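Local coordinates for metallo-beta-lactamase domain-containing protein (Enterococcus faecalis, PDB 2AZ4) that binds two zinc ions in a metallo-beta-lactamase fold and is of unproven function, possibly an RNA-binding exonuclease, at residues T86-L90 and V108-T112; I101-P106 and F140-M144. The contacts are given in a common frame with arbitrary orientation. Numbering follows the deposited sequence.

Contact 1 (T86-L90 and V108-T112)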
# COMPACT_ATOMS: atom_id res chain seq x y z
N THR A 86 13.53 -20.61 4.07
CA THR A 86 13.50 -19.18 3.85
C THR A 86 12.13 -18.85 3.30
O THR A 86 11.58 -19.63 2.51
CB THR A 86 14.57 -18.74 2.83
OG1 THR A 86 15.88 -19.20 3.23
CG2 THR A 86 14.58 -17.21 2.68
N ALA A 87 11.58 -17.70 3.69
CA ALA A 87 10.33 -17.23 3.09
C ALA A 87 10.20 -15.73 3.24
O ALA A 87 10.79 -15.13 4.15
CB ALA A 87 9.11 -17.93 3.73
N VAL A 88 9.38 -15.14 2.37
CA VAL A 88 9.20 -13.71 2.40
C VAL A 88 7.70 -13.45 2.49
O VAL A 88 6.90 -14.12 1.85
CB VAL A 88 9.83 -12.96 1.16
CG1 VAL A 88 9.52 -11.46 1.17
CG2 VAL A 88 11.33 -13.14 1.08
N PHE A 89 7.33 -12.45 3.28
CA PHE A 89 5.94 -12.06 3.46
C PHE A 89 5.76 -10.63 3.03
O PHE A 89 6.67 -9.79 3.18
CB PHE A 89 5.52 -12.25 4.92
CG PHE A 89 5.54 -13.66 5.37
CD1 PHE A 89 4.37 -14.42 5.40
CD2 PHE A 89 6.73 -14.27 5.76
CE1 PHE A 89 4.39 -15.76 5.80
CE2 PHE A 89 6.78 -15.62 6.15
CZ PHE A 89 5.60 -16.37 6.17
N LEU A 90 4.57 -10.34 2.51
CA LEU A 90 4.26 -9.02 2.00
C LEU A 90 2.97 -8.50 2.67
O LEU A 90 1.90 -9.06 2.46
CB LEU A 90 4.12 -9.12 0.48
CG LEU A 90 3.77 -7.98 -0.44
CD1 LEU A 90 4.63 -6.72 -0.20
CD2 LEU A 90 3.83 -8.47 -1.91
N VAL A 108 12.45 -19.03 -3.58
CA VAL A 108 12.00 -18.63 -2.24
C VAL A 108 10.50 -18.30 -2.32
O VAL A 108 10.13 -17.50 -3.14
CB VAL A 108 12.81 -17.43 -1.70
CG1 VAL A 108 12.24 -16.93 -0.35
CG2 VAL A 108 14.27 -17.82 -1.55
N PRO A 109 9.65 -18.95 -1.49
CA PRO A 109 8.22 -18.60 -1.52
C PRO A 109 7.94 -17.21 -0.99
O PRO A 109 8.60 -16.73 -0.07
CB PRO A 109 7.58 -19.63 -0.60
CG PRO A 109 8.71 -20.11 0.32
CD PRO A 109 9.93 -20.07 -0.56
N LEU A 110 6.89 -16.60 -1.55
CA LEU A 110 6.47 -15.25 -1.24
C LEU A 110 4.99 -15.33 -0.87
O LEU A 110 4.16 -15.80 -1.68
CB LEU A 110 6.69 -14.32 -2.44
CG LEU A 110 6.16 -12.86 -2.36
CD1 LEU A 110 6.83 -12.12 -1.21
CD2 LEU A 110 6.40 -12.09 -3.68
N TYR A 111 4.68 -14.90 0.35
CA TYR A 111 3.36 -15.10 0.96
C TYR A 111 2.68 -13.76 1.14
O TYR A 111 3.30 -12.78 1.53
CB TYR A 111 3.44 -15.80 2.34
CG TYR A 111 3.95 -17.22 2.31
CD1 TYR A 111 3.10 -18.29 1.97
CD2 TYR A 111 5.28 -17.50 2.58
CE1 TYR A 111 3.56 -19.58 1.93
CE2 TYR A 111 5.76 -18.78 2.55
CZ TYR A 111 4.90 -19.82 2.23
OH TYR A 111 5.37 -21.08 2.19
N THR A 112 1.39 -13.73 0.88
CA THR A 112 0.65 -12.52 1.07
C THR A 112 -0.82 -12.90 1.13
O THR A 112 -1.16 -14.02 0.81
CB THR A 112 0.97 -11.47 -0.05
OG1 THR A 112 0.52 -10.19 0.39
CG2 THR A 112 0.31 -11.83 -1.39
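Residues 86-90 and 108-112 lie along neighbouring parallel strands, 85-89 and 110-113, of the metallo-beta-lactamase fold. They belong to a beta-alpha-beta unit, with helix 95-98 in the connection. The axes come within 4.7 Å and their directions differ by 35°. Val88 pairs with Leu110 and Phe89 with Tyr111. The ladder is the usual parallel one. Val88 N donates to Pro109 O (3.0 Å), Tyr111 N to Val88 O (2.8 Å) and Leu90 N to Tyr111 O (2.9 Å).

Tyr111 loses the most surface here. Its ring lies beside that of Phe89, with centroids 5.1 Å apart and planes at 23°. The rings are slid so far that they barely overlap. Phe89 CD1 instead rests 3.5 Å from Tyr111 CB, and Ala87 CB meets the edge of the tyrosine ring at CE2 (3.7 Å). Ile153 of strand 152-155 touches both aromatic side chains, so this face is turned to the second sheet.

Val88 projects from the other face. Its CG1 packs on Leu110 CD1 at 3.7 Å, and its CG2 lies 4.2 Å from Val108 CG1. Leu90 points toward the partner strand at the end of the pairing. Leu90 CB lies 4.4 Å from Leu110 CD1. Its side chain is about 4 Å from that of the zinc ligand His97. Here a side chain extends the ladder: Thr112 OG1 donates to Leu90 O at 2.7 Å.

Contact 2 (I101-P106 and F140-M144); sequences INYLDP and FTREM
Arg142 is the centre of this contact between two irregular segments. Residues 101-103 make a short 3-10 turn, with Leu104 N bonded to Ile101 O at 3.0 Å. Residues 140-144 are extended but form no strand. The closest CA atoms are those of Asn102 and Arg142, 5.6 Å apart.

Arg142 points toward the turn and curls, with chi1 p (74°), chi2 off-rotamer at 91° and chi3 p (84°). Arg142 CG lies 3.5 Å from Ile101 O. Arg142 NH2 donates to Leu104 O (3.3 Å) and probably to Val108 O, just beyond the segment. Asp105 O is 2.7 Å from Arg142 NH2. Arg142 NH1 turns back to Glu143 O at 3.0 Å. Both segments are loops of the metallo-beta-lactamase fold, each leading into a strand of the same sheet, 110-113 or 145-147. The guanidinium thus gathers backbone carbonyls from both approaches.

Leu104 (chi1 t, chi2 p) places CD2 over one guanidinium face. Ile101 (chi1 p, chi2 t) sends CD1 to 4.0 Å from both Thr141 CG2 and Met144 CE. Met144 reaches it with chi1 m, chi2 t and chi3 near -98°. Phe140 takes chi1 t, which brings its ring beside the side chain of Asn102.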
# COMPACT_ATOMS: atom_id res chain seq x y z
N ILE A 101 9.75 -7.15 -5.56
CA ILE A 101 9.48 -8.60 -5.42
C ILE A 101 10.03 -9.42 -6.62
O ILE A 101 10.39 -10.58 -6.45
CB ILE A 101 8.00 -8.96 -5.14
CG1 ILE A 101 7.08 -8.42 -6.25
CG2 ILE A 101 7.58 -8.49 -3.72
CD1 ILE A 101 5.75 -9.12 -6.27
N ASN A 102 10.13 -8.80 -7.80
CA ASN A 102 10.63 -9.55 -8.96
C ASN A 102 12.11 -9.91 -8.85
O ASN A 102 12.60 -10.78 -9.58
CB ASN A 102 10.39 -8.83 -10.28
CG ASN A 102 8.94 -8.89 -10.73
OD1 ASN A 102 8.49 -8.03 -11.51
ND2 ASN A 102 8.24 -9.91 -10.32
N TYR A 103 12.80 -9.25 -7.92
CA TYR A 103 14.21 -9.61 -7.65
C TYR A 103 14.36 -10.74 -6.63
O TYR A 103 15.47 -11.24 -6.40
CB TYR A 103 14.99 -8.38 -7.19
CG TYR A 103 15.38 -7.42 -8.29
CD1 TYR A 103 15.12 -7.70 -9.65
CD2 TYR A 103 16.01 -6.21 -7.98
CE1 TYR A 103 15.50 -6.79 -10.66
CE2 TYR A 103 16.39 -5.32 -8.97
CZ TYR A 103 16.14 -5.60 -10.30
OH TYR A 103 16.53 -4.67 -11.25
N LEU A 104 13.26 -11.10 -5.99
CA LEU A 104 13.27 -12.22 -5.04
C LEU A 104 13.49 -13.54 -5.78
O LEU A 104 12.75 -13.87 -6.70
CB LEU A 104 11.98 -12.27 -4.22
CG LEU A 104 11.91 -13.38 -3.15
CD1 LEU A 104 13.05 -13.32 -2.06
CD2 LEU A 104 10.53 -13.51 -2.49
N ASP A 105 14.51 -14.28 -5.37
CA ASP A 105 14.75 -15.65 -5.84
C ASP A 105 13.44 -16.45 -6.05
O ASP A 105 12.70 -16.72 -5.10
CB ASP A 105 15.65 -16.35 -4.82
CG ASP A 105 16.16 -17.69 -5.29
OD1 ASP A 105 15.66 -18.19 -6.31
OD2 ASP A 105 17.04 -18.28 -4.60
N PRO A 106 13.14 -16.84 -7.31
CA PRO A 106 11.97 -17.66 -7.66
C PRO A 106 11.77 -18.88 -6.75
O PRO A 106 10.63 -19.24 -6.48
CB PRO A 106 12.28 -18.13 -9.10
CG PRO A 106 13.31 -17.19 -9.61
CD PRO A 106 13.95 -16.46 -8.49
N PHE A 140 5.58 -9.06 -16.39
CA PHE A 140 5.63 -10.24 -15.52
C PHE A 140 5.61 -9.87 -14.02
O PHE A 140 6.34 -8.98 -13.59
CB PHE A 140 6.87 -11.05 -15.85
CG PHE A 140 7.18 -12.15 -14.86
CD1 PHE A 140 6.70 -13.44 -15.06
CD2 PHE A 140 7.97 -11.90 -13.74
CE1 PHE A 140 7.01 -14.47 -14.18
CE2 PHE A 140 8.28 -12.91 -12.85
CZ PHE A 140 7.80 -14.20 -13.07
N THR A 141 4.79 -10.57 -13.25
CA THR A 141 4.85 -10.50 -11.79
C THR A 141 5.15 -11.90 -11.28
O THR A 141 4.50 -12.86 -11.68
CB THR A 141 3.55 -10.00 -11.17
OG1 THR A 141 3.22 -8.71 -11.70
CG2 THR A 141 3.70 -9.89 -9.66
N ARG A 142 6.15 -12.01 -10.40
CA ARG A 142 6.54 -13.31 -9.86
C ARG A 142 5.44 -13.97 -9.01
O ARG A 142 4.46 -13.31 -8.62
CB ARG A 142 7.89 -13.21 -9.12
CG ARG A 142 7.83 -12.52 -7.73
CD ARG A 142 7.59 -13.56 -6.63
NE ARG A 142 8.84 -14.14 -6.25
CZ ARG A 142 9.05 -15.26 -5.57
NH1 ARG A 142 8.07 -16.06 -5.16
NH2 ARG A 142 10.31 -15.57 -5.32
N GLU A 143 5.58 -15.28 -8.80
CA GLU A 143 4.57 -16.06 -8.06
C GLU A 143 4.38 -15.53 -6.63
O GLU A 143 5.36 -15.16 -5.96
CB GLU A 143 4.99 -17.55 -7.99
CG GLU A 143 5.11 -18.24 -9.34
CD GLU A 143 5.60 -19.69 -9.25
OE1 GLU A 143 5.87 -20.19 -8.13
OE2 GLU A 143 5.71 -20.33 -10.32
N MET A 144 3.12 -15.50 -6.18
CA MET A 144 2.77 -15.23 -4.78
C MET A 144 1.82 -16.33 -4.34
O MET A 144 0.91 -16.71 -5.08
CB MET A 144 2.06 -13.86 -4.64
CG MET A 144 3.01 -12.65 -4.77
SD MET A 144 2.20 -11.07 -4.71
CE MET A 144 2.08 -10.72 -6.45

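How the contacts relate
The two contacts interlock along the chain, in the order 86-90, 101-106, 108-112, 140-144. Their centres are 10 Å apart. Contact 1 joins adjacent strands of one seven-stranded sheet. Contact 2 joins the loops that lead into strands 110-113 and 145-147, the next pair in that sheet. They meet directly. Arg142 NH2 is 2.9 Å from Val108 O, a probable hydrogen bond. Leu110 CD2 packs against Met144 CG (3.6 Å), and Val88 CG2 against Leu104 CD1 (3.6 Å). The loops therefore cover the Val88 and Leu110 face of the sheet. Between 86-90 and 101-106 the chain carries four of the zinc ligands, His92, His94, Asp96 and His97.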